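Local coordinates for AlyGC mutant - R241A (Glaciecola chathamensis S18K6, PDB 5GKQ), which is a mutant form of a polysaccharide lyase family 6 alginate lyase, an enzyme that cleaves alginate chains by beta-elimination, at residues 125-130 with 151-156; 181-186 with 212-217; 366-371 with 405-410. All coordinates share one frame; numbering follows the deposited sequence.

In the fold
All three interactions lie in the first of two parallel beta-helices, the part of the chain related to chondroitinase B, and follow one another along the chain. Interactions 1 and 2 belong to the same parallel array: strand 150-152 of interaction 1 neighbours strand 185-188 of interaction 2, where Val152 N probably donates a hydrogen bond to Arg186 O. Their centres are 15 Å apart, and both reach the same mannuronic acid unit, so consecutive coils build the glycan pocket together. Interaction 3, further along the helix on strand 364-372, is separate: its nearest atoms are about 26 Å from interaction 1 and about 17 Å from interaction 2. It packs a later loop onto a coil.

Interaction 1 (125-130 with 151-156); sequences WVMVYG and AVRLTT. With BEM (beta-D-mannopyranuronic acid), chain C.
Met127 and Val128 pair in parallel with Ala151 and Val152 as strands of successive coils in the beta-helix, beside the glycan pocket. Three backbone hydrogen bonds set the register: Ala151 N to Val126 O, Val128 N to Ala151 O, and Arg153 N to Val128 O, the last at 3.0 Å and nearly straight (161°). On one face Val128 CG2 meets Val152 CG2 at 4.1 Å. The other face carries Met127 and Ala151, where the thioether methyl Met127 CE rests on Ala151 CB at 3.5 Å; the bend at chi2 (-89°) lays the end of the methionine over the neighbouring strand. Arg153 continues this surface toward the sugar. Its CB and CD lie alongside Tyr129, CB 3.6 Å from Tyr129 CE2, and the two side chains point the same way, with guanidinium and ring planes only 20° apart. The Met127 side chain passes across the arginine stem at a slant, its SD 3.8 Å from Arg153 NE. Beyond these neighbours Arg153 NH2 donates a hydrogen bond to the ring oxygen O5 of mannuronic acid (chain C) at 2.7 Å, the sugar oxygen lying at the guanidinium edge; O6B of that sugar's carboxylate is 3.3 Å from the same NH2. A leucine in place of Arg153 would probably leave O5 without this donor and the sugar carboxylate with one positive charge fewer beside it, Arg186 remaining. Tyr129 and Met127 thus act as a second shell along the aliphatic stem, while the guanidinium, together with Arg186 close by, makes this part of the pocket suited to an acidic sugar.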
loop_
_atom_site.group_PDB
_atom_site.type_symbol
_atom_site.label_atom_id
_atom_site.label_comp_id
_atom_site.label_asym_id
_atom_site.label_seq_id
_atom_site.Cartn_x
_atom_site.Cartn_y
_atom_site.Cartn_z
ATOM N N TRP A 125 24.693 7.628 -2.568
ATOM C CA TRP A 125 24.987 8.826 -1.816
ATOM C C TRP A 125 26.269 9.508 -2.281
ATOM O O TRP A 125 26.313 10.741 -2.310
ATOM C CB TRP A 125 25.039 8.505 -0.317
ATOM C CG TRP A 125 23.666 8.557 0.298
ATOM C CD1 TRP A 125 22.486 8.656 -0.372
ATOM C CD2 TRP A 125 23.330 8.540 1.690
ATOM N NE1 TRP A 125 21.441 8.691 0.508
ATOM C CE2 TRP A 125 21.932 8.627 1.780
ATOM C CE3 TRP A 125 24.075 8.467 2.865
ATOM C CZ2 TRP A 125 21.265 8.646 2.989
ATOM C CZ3 TRP A 125 23.406 8.474 4.065
ATOM C CH2 TRP A 125 22.017 8.562 4.120
ATOM N N VAL A 126 27.291 8.754 -2.695
ATOM C CA VAL A 126 28.557 9.326 -3.133
ATOM C C VAL A 126 29.045 8.577 -4.368
ATOM O O VAL A 126 29.137 7.349 -4.361
ATOM C CB VAL A 126 29.623 9.289 -2.020
ATOM C CG1 VAL A 126 30.911 9.960 -2.497
ATOM C CG2 VAL A 126 29.126 9.977 -0.782
ATOM N N MET A 127 29.397 9.320 -5.420
ATOM C CA MET A 127 29.872 8.738 -6.671
ATOM C C MET A 127 31.151 9.429 -7.107
ATOM O O MET A 127 31.137 10.622 -7.407
ATOM C CB MET A 127 28.801 8.851 -7.749
ATOM C CG MET A 127 27.740 7.776 -7.622
ATOM S SD MET A 127 28.172 6.295 -8.523
ATOM C CE MET A 127 27.201 5.094 -7.637
ATOM N N VAL A 128 32.248 8.681 -7.163
ATOM C CA VAL A 128 33.565 9.219 -7.473
ATOM C C VAL A 128 33.939 8.881 -8.911
ATOM O O VAL A 128 33.777 7.739 -9.352
ATOM C CB VAL A 128 34.631 8.667 -6.511
ATOM C CG1 VAL A 128 35.882 9.537 -6.553
ATOM C CG2 VAL A 128 34.074 8.523 -5.113
ATOM N N TYR A 129 34.471 9.873 -9.635
ATOM C CA TYR A 129 35.066 9.716 -10.961
ATOM C C TYR A 129 36.426 10.397 -10.973
ATOM O O TYR A 129 36.890 10.917 -9.960
ATOM C CB TYR A 129 34.187 10.312 -12.068
ATOM C CG TYR A 129 32.736 9.942 -11.982
ATOM C CD1 TYR A 129 31.893 10.591 -11.103
ATOM C CD2 TYR A 129 32.201 8.948 -12.790
ATOM C CE1 TYR A 129 30.561 10.254 -11.019
ATOM C CE2 TYR A 129 30.863 8.600 -12.707
ATOM C CZ TYR A 129 30.053 9.262 -11.822
ATOM O OH TYR A 129 28.730 8.925 -11.755
ATOM N N GLY A 130 37.071 10.404 -12.132
ATOM C CA GLY A 130 38.292 11.172 -12.277
ATOM C C GLY A 130 39.508 10.441 -11.736
ATOM O O GLY A 130 39.550 9.212 -11.704
ATOM N N ALA A 151 30.215 4.602 -4.310
ATOM C CA ALA A 151 30.882 3.801 -5.325
ATOM C C ALA A 151 31.991 4.597 -5.994
ATOM O O ALA A 151 32.010 5.832 -5.967
ATOM C CB ALA A 151 29.913 3.329 -6.397
ATOM N N VAL A 152 32.910 3.871 -6.618
ATOM C CA VAL A 152 33.943 4.445 -7.468
ATOM C C VAL A 152 33.698 3.938 -8.881
ATOM O O VAL A 152 33.846 2.745 -9.151
ATOM C CB VAL A 152 35.347 4.069 -6.998
ATOM C CG1 VAL A 152 36.367 4.441 -8.065
ATOM C CG2 VAL A 152 35.654 4.744 -5.671
ATOM N N ARG A 153 33.334 4.829 -9.787
ATOM C CA ARG A 153 33.002 4.408 -11.133
ATOM C C ARG A 153 34.234 4.416 -12.021
ATOM O O ARG A 153 35.163 5.193 -11.815
ATOM C CB ARG A 153 31.899 5.292 -11.703
ATOM C CG ARG A 153 30.531 4.882 -11.159
ATOM C CD ARG A 153 29.443 5.182 -12.140
ATOM N NE ARG A 153 28.212 4.479 -11.841
ATOM C CZ ARG A 153 27.910 3.275 -12.315
ATOM N NH1 ARG A 153 28.764 2.638 -13.108
ATOM N NH2 ARG A 153 26.755 2.705 -11.990
ATOM N N LEU A 154 34.258 3.488 -12.980
ATOM C CA LEU A 154 35.298 3.398 -13.999
ATOM C C LEU A 154 34.683 3.441 -15.389
ATOM O O LEU A 154 35.170 2.779 -16.307
ATOM C CB LEU A 154 36.132 2.131 -13.830
ATOM C CG LEU A 154 36.500 1.769 -12.400
ATOM C CD1 LEU A 154 36.981 0.344 -12.341
ATOM C CD2 LEU A 154 37.559 2.698 -11.869
ATOM N N THR A 155 33.596 4.209 -15.538
ATOM C CA THR A 155 32.831 4.242 -16.779
ATOM C C THR A 155 33.725 4.523 -17.975
ATOM O O THR A 155 33.471 4.010 -19.073
ATOM C CB THR A 155 31.722 5.299 -16.685
ATOM O OG1 THR A 155 30.826 4.985 -15.638
ATOM C CG2 THR A 155 30.946 5.401 -17.995
ATOM N N THR A 156 34.785 5.302 -17.770
ATOM C CA THR A 156 35.713 5.713 -18.805
ATOM C C THR A 156 37.137 5.470 -18.327
ATOM O O THR A 156 37.390 5.310 -17.135
ATOM C CB THR A 156 35.539 7.197 -19.128
ATOM O OG1 THR A 156 35.712 7.958 -17.921
ATOM C CG2 THR A 156 34.151 7.445 -19.688
HETATM C C1 BEM C . 24.685 0.803 -14.296
HETATM C C2 BEM C . 25.275 -0.529 -14.716
HETATM O O2 BEM C . 26.688 -0.484 -14.601
HETATM C C3 BEM C . 24.687 -1.648 -13.869
HETATM O O3 BEM C . 25.406 -2.866 -13.974
HETATM C C4 BEM C . 24.704 -1.332 -12.405
HETATM O O4 BEM C . 23.831 -2.293 -11.837
HETATM C C5 BEM C . 24.115 0.039 -12.176
HETATM O O5 BEM C . 24.888 0.985 -12.900
HETATM C C6 BEM C . 24.011 0.219 -10.690
HETATM O O6B BEM C . 24.598 1.141 -10.083
HETATM O O6A BEM C . 23.423 -0.701 -10.094
HETATM O O1 BEM C . 25.297 1.832 -15.071
#

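Interaction 2 (181-186 with 212-217); sequences GGETLR and EVEIIS. With BEM (beta-D-mannopyranuronic acid), chain C; BEM (beta-D-mannopyranuronic acid), chain B.
Glu212 reaches back to Gly181 and Gly182 where two coils of the parallel beta-helix meet at the glycan pocket. Its OE1 accepts from both glycine amides, from Gly181 N at 2.8 Å nearly along the C-O axis and from Gly182 N at 3.2 Å on the anti side, slightly out of the carboxylate plane. The other oxygen, OE2, turns its anti lone pair to Glu214 N within the same segment, so three backbone N-H groups fix this carboxylate. CG of Glu212 stands between the backbone N and carbonyl carbon (chi1 69°), and the chain bends again at chi2 to reach the glycines. Glu183 lays its carboxylate nearly parallel to that of Glu212, planes 13° apart, with Glu183 OE1 3.8 Å from Glu212 OE1. A bound calcium ion about 3 Å from the Glu212 side chain would be expected to offset this gathering of negative charge.

Further along, Ile215 O accepts from two successive amides, Thr184 N at 2.9 Å on an in-plane lone pair and Leu185 N at 3.1 Å. Leu185 O then receives Ser217 N, which brings Leu185 opposite Ile216 and Arg186 opposite Ser217 in parallel pairing. Ser217 OG donates to Glu214 OE1, approaching from above the carboxylate plane, while Glu214 OE2 makes a long, weak ion pair with Arg264. The glutamate, a member of the glycan pocket, faces mannuronic acid of chain B. Arg186 instead extends to the mannuronic acid of chain C, where its NH1 makes a weak hydrogen bond to carboxylate oxygen O6B at 3.3 Å.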
loop_
_atom_site.group_PDB
_atom_site.type_symbol
_atom_site.label_atom_id
_atom_site.label_comp_id
_atom_site.label_asym_id
_atom_site.label_seq_id
_atom_site.Cartn_x
_atom_site.Cartn_y
_atom_site.Cartn_z
ATOM N N GLY A 181 21.275 -4.998 -3.105
ATOM C CA GLY A 181 21.600 -3.615 -3.407
ATOM C C GLY A 181 21.674 -2.669 -2.224
ATOM O O GLY A 181 21.208 -1.532 -2.299
ATOM N N GLY A 182 22.259 -3.119 -1.126
ATOM C CA GLY A 182 22.405 -2.276 0.037
ATOM C C GLY A 182 23.836 -2.292 0.503
ATOM O O GLY A 182 24.121 -2.261 1.702
ATOM N N GLU A 183 24.751 -2.362 -0.455
ATOM C CA GLU A 183 26.165 -2.305 -0.140
ATOM C C GLU A 183 26.529 -0.937 0.439
ATOM O O GLU A 183 25.855 0.070 0.211
ATOM C CB GLU A 183 27.004 -2.576 -1.386
ATOM C CG GLU A 183 26.646 -3.831 -2.134
ATOM C CD GLU A 183 25.734 -3.563 -3.309
ATOM O OE1 GLU A 183 24.874 -2.662 -3.227
ATOM O OE2 GLU A 183 25.887 -4.256 -4.328
ATOM N N THR A 184 27.608 -0.912 1.209
ATOM C CA THR A 184 28.113 0.363 1.670
ATOM C C THR A 184 29.090 0.982 0.679
ATOM O O THR A 184 28.934 2.150 0.324
ATOM C CB THR A 184 28.759 0.206 3.034
ATOM O OG1 THR A 184 27.726 0.002 4.000
ATOM C CG2 THR A 184 29.540 1.463 3.387
ATOM N N LEU A 185 30.070 0.212 0.199
ATOM C CA LEU A 185 31.121 0.709 -0.681
ATOM C C LEU A 185 31.357 -0.254 -1.835
ATOM O O LEU A 185 31.622 -1.438 -1.613
ATOM C CB LEU A 185 32.433 0.912 0.089
ATOM C CG LEU A 185 33.695 1.324 -0.683
ATOM C CD1 LEU A 185 33.494 2.671 -1.329
ATOM C CD2 LEU A 185 34.863 1.389 0.258
ATOM N N ARG A 186 31.314 0.261 -3.059
ATOM C CA ARG A 186 31.564 -0.515 -4.268
ATOM C C ARG A 186 32.653 0.158 -5.091
ATOM O O ARG A 186 32.559 1.349 -5.384
ATOM C CB ARG A 186 30.287 -0.637 -5.100
ATOM C CG ARG A 186 30.324 -1.694 -6.185
ATOM C CD ARG A 186 29.102 -1.572 -7.075
ATOM N NE ARG A 186 29.197 -0.428 -7.976
ATOM C CZ ARG A 186 28.157 0.271 -8.418
ATOM N NH1 ARG A 186 26.932 -0.035 -8.040
ATOM N NH2 ARG A 186 28.352 1.297 -9.229
ATOM N N GLU A 212 23.134 -5.579 3.424
ATOM C CA GLU A 212 23.047 -6.795 2.625
ATOM C C GLU A 212 24.309 -7.583 2.912
ATOM O O GLU A 212 25.066 -7.249 3.827
ATOM C CB GLU A 212 22.888 -6.492 1.135
ATOM C CG GLU A 212 24.115 -5.887 0.505
ATOM C CD GLU A 212 24.341 -6.356 -0.909
ATOM O OE1 GLU A 212 23.606 -5.933 -1.815
ATOM O OE2 GLU A 212 25.263 -7.157 -1.119
ATOM N N VAL A 213 24.565 -8.619 2.119
ATOM C CA VAL A 213 25.658 -9.514 2.463
ATOM C C VAL A 213 27.009 -8.880 2.163
ATOM O O VAL A 213 28.006 -9.207 2.811
ATOM C CB VAL A 213 25.497 -10.869 1.751
ATOM C CG1 VAL A 213 25.699 -10.720 0.271
ATOM C CG2 VAL A 213 26.480 -11.855 2.310
ATOM N N GLU A 214 27.088 -7.990 1.191
ATOM C CA GLU A 214 28.349 -7.340 0.851
ATOM C C GLU A 214 28.393 -5.961 1.503
ATOM O O GLU A 214 27.651 -5.057 1.108
ATOM C CB GLU A 214 28.507 -7.221 -0.660
ATOM C CG GLU A 214 28.756 -8.508 -1.374
ATOM C CD GLU A 214 28.956 -8.293 -2.853
ATOM O OE1 GLU A 214 28.330 -7.372 -3.410
ATOM O OE2 GLU A 214 29.749 -9.039 -3.463
ATOM N N ILE A 215 29.256 -5.791 2.504
ATOM C CA ILE A 215 29.535 -4.441 2.987
ATOM C C ILE A 215 30.332 -3.677 1.937
ATOM O O ILE A 215 29.898 -2.639 1.429
ATOM C CB ILE A 215 30.278 -4.479 4.334
ATOM C CG1 ILE A 215 29.592 -5.420 5.327
ATOM C CG2 ILE A 215 30.313 -3.112 4.938
ATOM C CD1 ILE A 215 30.454 -5.745 6.525
ATOM N N ILE A 216 31.506 -4.193 1.594
ATOM C CA ILE A 216 32.332 -3.689 0.508
ATOM C C ILE A 216 32.243 -4.676 -0.641
ATOM O O ILE A 216 32.365 -5.885 -0.432
ATOM C CB ILE A 216 33.791 -3.497 0.957
ATOM C CG1 ILE A 216 33.864 -2.478 2.082
ATOM C CG2 ILE A 216 34.660 -3.069 -0.206
ATOM C CD1 ILE A 216 35.244 -2.275 2.604
ATOM N N SER A 217 32.022 -4.168 -1.846
ATOM C CA SER A 217 32.071 -4.973 -3.061
ATOM C C SER A 217 33.203 -4.430 -3.920
ATOM O O SER A 217 33.077 -3.352 -4.504
ATOM C CB SER A 217 30.737 -4.930 -3.805
ATOM O OG SER A 217 30.678 -5.917 -4.821
HETATM C C1 BEM C . 24.685 0.803 -14.296
HETATM C C2 BEM C . 25.275 -0.529 -14.716
HETATM O O2 BEM C . 26.688 -0.484 -14.601
HETATM C C3 BEM C . 24.687 -1.648 -13.869
HETATM O O3 BEM C . 25.406 -2.866 -13.974
HETATM C C4 BEM C . 24.704 -1.332 -12.405
HETATM O O4 BEM C . 23.831 -2.293 -11.837
HETATM C C5 BEM C . 24.115 0.039 -12.176
HETATM O O5 BEM C . 24.888 0.985 -12.900
HETATM C C6 BEM C . 24.011 0.219 -10.690
HETATM O O6B BEM C . 24.598 1.141 -10.083
HETATM O O6A BEM C . 23.423 -0.701 -10.094
HETATM O O1 BEM C . 25.297 1.832 -15.071
HETATM C C1 BEM B . 25.878 -7.885 -9.811
HETATM C C2 BEM B . 27.148 -8.294 -10.499
HETATM O O2 BEM B . 28.062 -7.320 -10.033
HETATM C C3 BEM B . 27.723 -9.677 -10.223
HETATM O O3 BEM B . 29.151 -9.568 -10.132
HETATM C C4 BEM B . 27.204 -10.390 -8.983
HETATM O O4 BEM B . 26.583 -11.602 -9.403
HETATM C C5 BEM B . 26.217 -9.600 -8.139
HETATM O O5 BEM B . 25.322 -8.867 -8.963
HETATM C C6 BEM B . 26.916 -8.703 -7.167
HETATM O O6B BEM B . 26.203 -7.856 -6.615
HETATM O O6A BEM B . 27.983 -9.097 -6.658
#

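Interaction 3 (366-371 with 405-410); sequences FKDNLL and QQKYGV
Leu370 lies over one face of the Tyr408 ring, joining strand 364-372, near the late end of the first beta-helix, to a type I turn (Gln405 to Tyr408) in the loop that follows strand 398-400. The tight part is apolar and has no hydrogen bond between the two segments. Leu370 CB makes a CH-pi contact with the ring, 3.9 Å from its centroid and 15° off the normal, and Leu370 CD2 lies 3.6 Å from Tyr408 CD2. The leucine and tyrosine side chains run at about a right angle to each other; with CG anti to the backbone N (chi1 -164°) the leucine's CD2 branch also reaches the aliphatic part of Gln405, close to CG. The amide of Gln405 ties the turn to the coil, its NE2 bonding to Asp387 O, just after strand 383-386. Lys407 CG covers the opposite face of the tyrosine ring, offset toward the rim, so the ring is sandwiched between a residue of its own turn and the strand. Asn343 ND2 binds Lys407 O and further ties the turn to strand 339-347, while Asn369, whose CB points away from the loop, is held by the coil: OD1 accepts from Asn344 N and ND2 bonds to Met341 O and Gly382 O.

The outer side is looser and charged. Asp368 OD1 and Lys407 NZ are 4.2 Å apart, beyond a salt bridge, and their side chains only cross obliquely; Lys367 NZ gives Asp368 OD2 a long salt bridge at 3.7 Å. These lysines are exposed, so the attraction here is probably weak and screened by solvent. Between the two zones, the carbonyl oxygen Asp368 O meets the edge of the tyrosine ring, lying 3.1 Å from Tyr408 CD1 and 3.2 Å from Tyr408 CE1.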
loop_
_atom_site.group_PDB
_atom_site.type_symbol
_atom_site.label_atom_id
_atom_site.label_comp_id
_atom_site.label_asym_id
_atom_site.label_seq_id
_atom_site.Cartn_x
_atom_site.Cartn_y
_atom_site.Cartn_z
ATOM N N PHE A 366 49.170 -25.131 2.678
ATOM C CA PHE A 366 49.073 -24.614 4.028
ATOM C C PHE A 366 50.410 -24.821 4.705
ATOM O O PHE A 366 50.983 -25.907 4.612
ATOM C CB PHE A 366 47.969 -25.329 4.809
ATOM C CG PHE A 366 46.592 -25.090 4.275
ATOM C CD1 PHE A 366 46.089 -25.861 3.249
ATOM C CD2 PHE A 366 45.794 -24.088 4.800
ATOM C CE1 PHE A 366 44.817 -25.642 2.758
ATOM C CE2 PHE A 366 44.518 -23.867 4.316
ATOM C CZ PHE A 366 44.031 -24.646 3.287
ATOM N N LYS A 367 50.904 -23.795 5.392
ATOM C CA LYS A 367 52.185 -23.918 6.071
ATOM C C LYS A 367 52.192 -23.077 7.334
ATOM O O LYS A 367 51.779 -21.918 7.317
ATOM C CB LYS A 367 53.346 -23.508 5.157
ATOM C CG LYS A 367 54.697 -23.702 5.805
ATOM C CD LYS A 367 55.868 -23.547 4.847
ATOM C CE LYS A 367 57.119 -24.208 5.444
ATOM N NZ LYS A 367 58.214 -23.244 5.768
ATOM N N ASP A 368 52.660 -23.673 8.422
ATOM C CA ASP A 368 52.939 -22.962 9.664
ATOM C C ASP A 368 51.716 -22.220 10.192
ATOM O O ASP A 368 51.798 -21.051 10.557
ATOM C CB ASP A 368 54.111 -21.993 9.494
ATOM C CG ASP A 368 55.460 -22.670 9.637
ATOM O OD1 ASP A 368 55.618 -23.497 10.560
ATOM O OD2 ASP A 368 56.364 -22.365 8.831
ATOM N N ASN A 369 50.581 -22.903 10.249
ATOM C CA ASN A 369 49.407 -22.369 10.921
ATOM C C ASN A 369 49.232 -23.018 12.293
ATOM O O ASN A 369 49.592 -24.178 12.495
ATOM C CB ASN A 369 48.165 -22.599 10.081
ATOM C CG ASN A 369 48.240 -21.919 8.761
ATOM O OD1 ASN A 369 48.151 -20.693 8.665
ATOM N ND2 ASN A 369 48.399 -22.708 7.712
ATOM N N LEU A 370 48.658 -22.264 13.234
ATOM C CA LEU A 370 48.485 -22.711 14.612
ATOM C C LEU A 370 47.012 -22.726 15.006
ATOM O O LEU A 370 46.226 -21.891 14.562
ATOM C CB LEU A 370 49.258 -21.813 15.586
ATOM C CG LEU A 370 49.481 -22.342 17.000
ATOM C CD1 LEU A 370 50.215 -23.655 16.913
ATOM C CD2 LEU A 370 50.280 -21.377 17.826
ATOM N N LEU A 371 46.648 -23.670 15.870
ATOM C CA LEU A 371 45.281 -23.836 16.346
ATOM C C LEU A 371 45.317 -24.236 17.817
ATOM O O LEU A 371 46.261 -24.884 18.269
ATOM C CB LEU A 371 44.544 -24.886 15.504
ATOM C CG LEU A 371 43.130 -25.291 15.902
ATOM C CD1 LEU A 371 42.143 -24.158 15.656
ATOM C CD2 LEU A 371 42.689 -26.574 15.190
ATOM N N GLN A 405 54.748 -18.342 20.054
ATOM C CA GLN A 405 53.529 -18.331 19.286
ATOM C C GLN A 405 53.165 -17.028 18.628
ATOM O O GLN A 405 52.166 -16.951 18.001
ATOM C CB GLN A 405 52.396 -18.663 20.230
ATOM C CG GLN A 405 52.053 -20.108 20.364
ATOM C CD GLN A 405 51.287 -20.385 21.609
ATOM O OE1 GLN A 405 50.717 -19.505 22.200
ATOM N NE2 GLN A 405 51.312 -21.617 22.038
ATOM N N GLN A 406 53.960 -15.996 18.786
ATOM C CA GLN A 406 53.587 -14.705 18.233
ATOM C C GLN A 406 53.972 -14.569 16.772
ATOM O O GLN A 406 53.617 -13.569 16.146
ATOM C CB GLN A 406 54.193 -13.578 19.077
ATOM C CG GLN A 406 53.639 -13.532 20.507
ATOM C CD GLN A 406 53.690 -12.136 21.123
ATOM O OE1 GLN A 406 54.417 -11.262 20.648
ATOM N NE2 GLN A 406 52.912 -11.921 22.185
ATOM N N LYS A 407 54.640 -15.563 16.200
ATOM C CA LYS A 407 54.911 -15.550 14.773
ATOM C C LYS A 407 53.745 -16.081 13.947
ATOM O O LYS A 407 53.896 -16.236 12.732
ATOM C CB LYS A 407 56.183 -16.346 14.466
ATOM C CG LYS A 407 56.062 -17.863 14.509
ATOM C CD LYS A 407 57.087 -18.494 13.567
ATOM C CE LYS A 407 57.030 -20.016 13.538
ATOM N NZ LYS A 407 57.900 -20.558 12.448
ATOM N N TYR A 408 52.603 -16.368 14.576
ATOM C CA TYR A 408 51.362 -16.732 13.905
ATOM C C TYR A 408 50.317 -15.667 14.192
ATOM O O TYR A 408 50.208 -15.174 15.316
ATOM C CB TYR A 408 50.802 -18.096 14.371
ATOM C CG TYR A 408 51.793 -19.217 14.497
ATOM C CD1 TYR A 408 52.090 -20.029 13.424
ATOM C CD2 TYR A 408 52.412 -19.478 15.700
ATOM C CE1 TYR A 408 52.988 -21.062 13.541
ATOM C CE2 TYR A 408 53.313 -20.506 15.824
ATOM C CZ TYR A 408 53.597 -21.293 14.742
ATOM O OH TYR A 408 54.499 -22.316 14.865
ATOM N N GLY A 409 49.539 -15.333 13.186
ATOM C CA GLY A 409 48.544 -14.305 13.335
ATOM C C GLY A 409 49.090 -12.914 13.095
ATOM O O GLY A 409 50.174 -12.703 12.540
ATOM N N VAL A 410 48.295 -11.939 13.552
ATOM C CA VAL A 410 48.560 -10.537 13.274
ATOM C C VAL A 410 49.762 -10.057 14.070
ATOM O O VAL A 410 50.155 -10.629 15.090
ATOM C CB VAL A 410 47.325 -9.664 13.570
ATOM C CG1 VAL A 410 46.131 -10.125 12.762
ATOM C CG2 VAL A 410 47.003 -9.652 15.045
#